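Local coordinates for metallo-beta-lactamase (Chryseobacterium indologenes, PDB 3L6N), which hydrolyses the beta-lactam ring of penicillins, cephalosporins and carbapenems as a zinc-dependent class B beta-lactamase, conferring resistance to these antibiotics, at residues A[172-176]-A[177-181]. Residues are numbered along the deposited sequence; the frame is centred on the assembly and turned at random.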
ATOM      1  N   LYS A 172     -10.008  -1.254 -15.375  1.00 14.81           N
ATOM      2  CA  LYS A 172      -9.795  -2.217 -16.465  1.00 15.01           C
ATOM      3  C   LYS A 172      -9.443  -3.615 -15.958  1.00 14.16           C
ATOM      4  O   LYS A 172      -9.749  -4.615 -16.611  1.00 14.49           O
ATOM      5  CB  LYS A 172      -8.708  -1.730 -17.431  1.00 15.49           C
ATOM      6  CG  LYS A 172      -8.977  -0.388 -18.106  1.00 18.86           C
ATOM      7  CD  LYS A 172     -10.059  -0.482 -19.171  1.00 22.77           C
ATOM      8  CE  LYS A 172      -9.700   0.346 -20.407  1.00 25.26           C
ATOM      9  NZ  LYS A 172      -9.551   1.802 -20.111  1.00 27.35           N
ATOM     10  N   GLU A 173      -8.809  -3.679 -14.788  1.00 13.06           N
ATOM     11  CA  GLU A 173      -8.376  -4.952 -14.212  1.00 11.84           C
ATOM     12  C   GLU A 173      -9.127  -5.272 -12.928  1.00 11.35           C
ATOM     13  O   GLU A 173      -8.728  -6.139 -12.159  1.00 10.99           O
ATOM     14  CB  GLU A 173      -6.852  -4.954 -14.007  1.00 11.79           C
ATOM     15  CG  GLU A 173      -6.111  -4.725 -15.331  1.00 12.17           C
ATOM     16  CD  GLU A 173      -4.605  -4.648 -15.204  1.00 14.46           C
ATOM     17  OE1 GLU A 173      -4.078  -4.608 -14.072  1.00 13.44           O
ATOM     18  OE2 GLU A 173      -3.940  -4.642 -16.261  1.00 15.64           O
ATOM     19  N   ALA A 174     -10.256  -4.592 -12.735  1.00 11.10           N
ATOM     20  CA  ALA A 174     -11.070  -4.756 -11.545  1.00 11.20           C
ATOM     21  C   ALA A 174     -12.070  -5.894 -11.681  1.00 12.00           C
ATOM     22  O   ALA A 174     -12.442  -6.288 -12.792  1.00 12.51           O
ATOM     23  CB  ALA A 174     -11.800  -3.440 -11.223  1.00 10.92           C
ATOM     24  N   ASN A 175     -12.488  -6.424 -10.538  1.00 12.09           N
ATOM     25  CA  ASN A 175     -13.607  -7.339 -10.474  1.00 13.12           C
ATOM     26  C   ASN A 175     -14.730  -6.595  -9.767  1.00 13.62           C
ATOM     27  O   ASN A 175     -14.849  -6.678  -8.546  1.00 13.22           O
ATOM     28  CB  ASN A 175     -13.205  -8.607  -9.707  1.00 12.74           C
ATOM     29  CG  ASN A 175     -14.278  -9.685  -9.740  1.00 13.27           C
ATOM     30  OD1 ASN A 175     -15.459  -9.396  -9.943  1.00 14.48           O
ATOM     31  ND2 ASN A 175     -13.873 -10.933  -9.527  1.00 12.74           N
ATOM     32  N   VAL A 176     -15.534  -5.850 -10.532  1.00 15.23           N
ATOM     33  CA  VAL A 176     -16.545  -4.969  -9.929  1.00 16.61           C
ATOM     34  C   VAL A 176     -17.682  -5.738  -9.253  1.00 17.21           C
ATOM     35  O   VAL A 176     -18.251  -5.258  -8.275  1.00 17.59           O
ATOM     36  CB  VAL A 176     -17.084  -3.855 -10.887  1.00 17.24           C
ATOM     37  CG1 VAL A 176     -15.968  -2.883 -11.279  1.00 17.29           C
ATOM     38  CG2 VAL A 176     -17.755  -4.447 -12.113  1.00 17.38           C
ATOM     39  N   GLU A 177     -17.993  -6.933  -9.754  1.00 17.78           N
ATOM     40  CA  GLU A 177     -19.010  -7.787  -9.125  1.00 18.44           C
ATOM     41  C   GLU A 177     -18.585  -8.255  -7.724  1.00 17.69           C
ATOM     42  O   GLU A 177     -19.397  -8.271  -6.795  1.00 17.57           O
ATOM     43  CB  GLU A 177     -19.350  -8.974 -10.041  1.00 19.07           C
ATOM     44  CG  GLU A 177     -20.515  -9.858  -9.572  1.00 22.67           C
ATOM     45  CD  GLU A 177     -20.080 -11.032  -8.701  1.00 26.79           C
ATOM     46  OE1 GLU A 177     -18.876 -11.380  -8.699  1.00 29.00           O
ATOM     47  OE2 GLU A 177     -20.951 -11.620  -8.018  1.00 29.40           O
ATOM     48  N   GLN A 178     -17.311  -8.615  -7.569  1.00 16.86           N
ATOM     49  CA  GLN A 178     -16.792  -9.086  -6.280  1.00 16.34           C
ATOM     50  C   GLN A 178     -16.424  -7.962  -5.306  1.00 15.24           C
ATOM     51  O   GLN A 178     -16.429  -8.160  -4.093  1.00 15.45           O
ATOM     52  CB  GLN A 178     -15.571  -9.986  -6.481  1.00 16.48           C
ATOM     53  CG  GLN A 178     -15.902 -11.390  -6.952  1.00 19.41           C
ATOM     54  CD  GLN A 178     -16.820 -12.124  -6.000  1.00 21.52           C
ATOM     55  OE1 GLN A 178     -16.547 -12.224  -4.801  1.00 23.39           O
ATOM     56  NE2 GLN A 178     -17.918 -12.648  -6.532  1.00 23.51           N
ATOM     57  N   TRP A 179     -16.099  -6.798  -5.853  1.00 14.33           N
ATOM     58  CA  TRP A 179     -15.562  -5.681  -5.071  1.00 13.67           C
ATOM     59  C   TRP A 179     -16.409  -5.320  -3.824  1.00 13.94           C
ATOM     60  O   TRP A 179     -15.857  -5.263  -2.721  1.00 13.21           O
ATOM     61  CB  TRP A 179     -15.345  -4.478  -5.990  1.00 13.14           C
ATOM     62  CG  TRP A 179     -14.394  -3.427  -5.499  1.00 12.19           C
ATOM     63  CD1 TRP A 179     -14.005  -3.188  -4.207  1.00 12.15           C
ATOM     64  CD2 TRP A 179     -13.744  -2.437  -6.303  1.00 10.90           C
ATOM     65  NE1 TRP A 179     -13.144  -2.115  -4.165  1.00 10.27           N
ATOM     66  CE2 TRP A 179     -12.974  -1.632  -5.435  1.00 10.03           C
ATOM     67  CE3 TRP A 179     -13.739  -2.147  -7.675  1.00 10.31           C
ATOM     68  CZ2 TRP A 179     -12.195  -0.565  -5.895  1.00  9.58           C
ATOM     69  CZ3 TRP A 179     -12.970  -1.078  -8.132  1.00 11.00           C
ATOM     70  CH2 TRP A 179     -12.203  -0.307  -7.241  1.00  9.87           C
ATOM     71  N   PRO A 180     -17.742  -5.114  -3.979  1.00 14.65           N
ATOM     72  CA  PRO A 180     -18.523  -4.762  -2.780  1.00 15.04           C
ATOM     73  C   PRO A 180     -18.570  -5.890  -1.749  1.00 15.48           C
ATOM     74  O   PRO A 180     -18.621  -5.624  -0.545  1.00 16.03           O
ATOM     75  CB  PRO A 180     -19.931  -4.488  -3.334  1.00 15.23           C
ATOM     76  CG  PRO A 180     -19.980  -5.224  -4.622  1.00 15.53           C
ATOM     77  CD  PRO A 180     -18.594  -5.143  -5.183  1.00 14.55           C
ATOM     78  N   LYS A 181     -18.541  -7.140  -2.221  1.00 15.86           N
ATOM     79  CA  LYS A 181     -18.500  -8.300  -1.341  1.00 15.95           C
ATOM     80  C   LYS A 181     -17.197  -8.310  -0.557  1.00 15.69           C
ATOM     81  O   LYS A 181     -17.192  -8.557   0.642  1.00 15.67           O
ATOM     82  CB  LYS A 181     -18.679  -9.600  -2.132  1.00 16.45           C
ATOM     83  CG  LYS A 181     -19.999  -9.672  -2.885  1.00 19.06           C
ATOM     84  CD  LYS A 181     -19.951 -10.691  -4.007  1.00 22.71           C
ATOM     85  CE  LYS A 181     -21.340 -10.977  -4.547  1.00 25.16           C
ATOM     86  NZ  LYS A 181     -22.072 -11.918  -3.656  1.00 28.04           N
TER
HETATM   87  O   HOH W   1     -17.420  -8.047 -12.483  1.00 23.16           O
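Asn175 uses both of its carbonyls, backbone and side chain, on the amides of Gln178 and Trp179 just after it in the chain. Its backbone O takes the amide of Trp179, four residues on, with N to O at 3.0 Å, and a weak second bond from Gln178 N. The stronger bond of Gln178 N goes to the side chain: Asn175 OD1 lies 3.1 Å away, and the N-H points fairly straight at it (154°) but comes from well above the carbonyl plane. With CG anti to the backbone N (chi1 -173°), the amide of Asn175 lies alongside Gln178 CB and CG, while its ND2 is satisfied by Glu137. Glu177 N gives its hydrogen to a water at 3.0 Å, which also reaches Asn175 OD1 weakly. This turn leads into helix 179-189 of the αβ/βα metallo-beta-lactamase fold. Pro180 has no N-H to offer, and Val176 O meets its CD at 3.1 Å instead. Gln178 NE2 donates to the syn side of Glu177 OE1 at 2.7 Å, both chains being bent at chi2. The buried Trp179 indole has Val176 CG1 at its edge and Ala174 CB 4.1 Å from CZ3; NE1 donates to Leu159 O, and the ring packs against the zinc ligand His139.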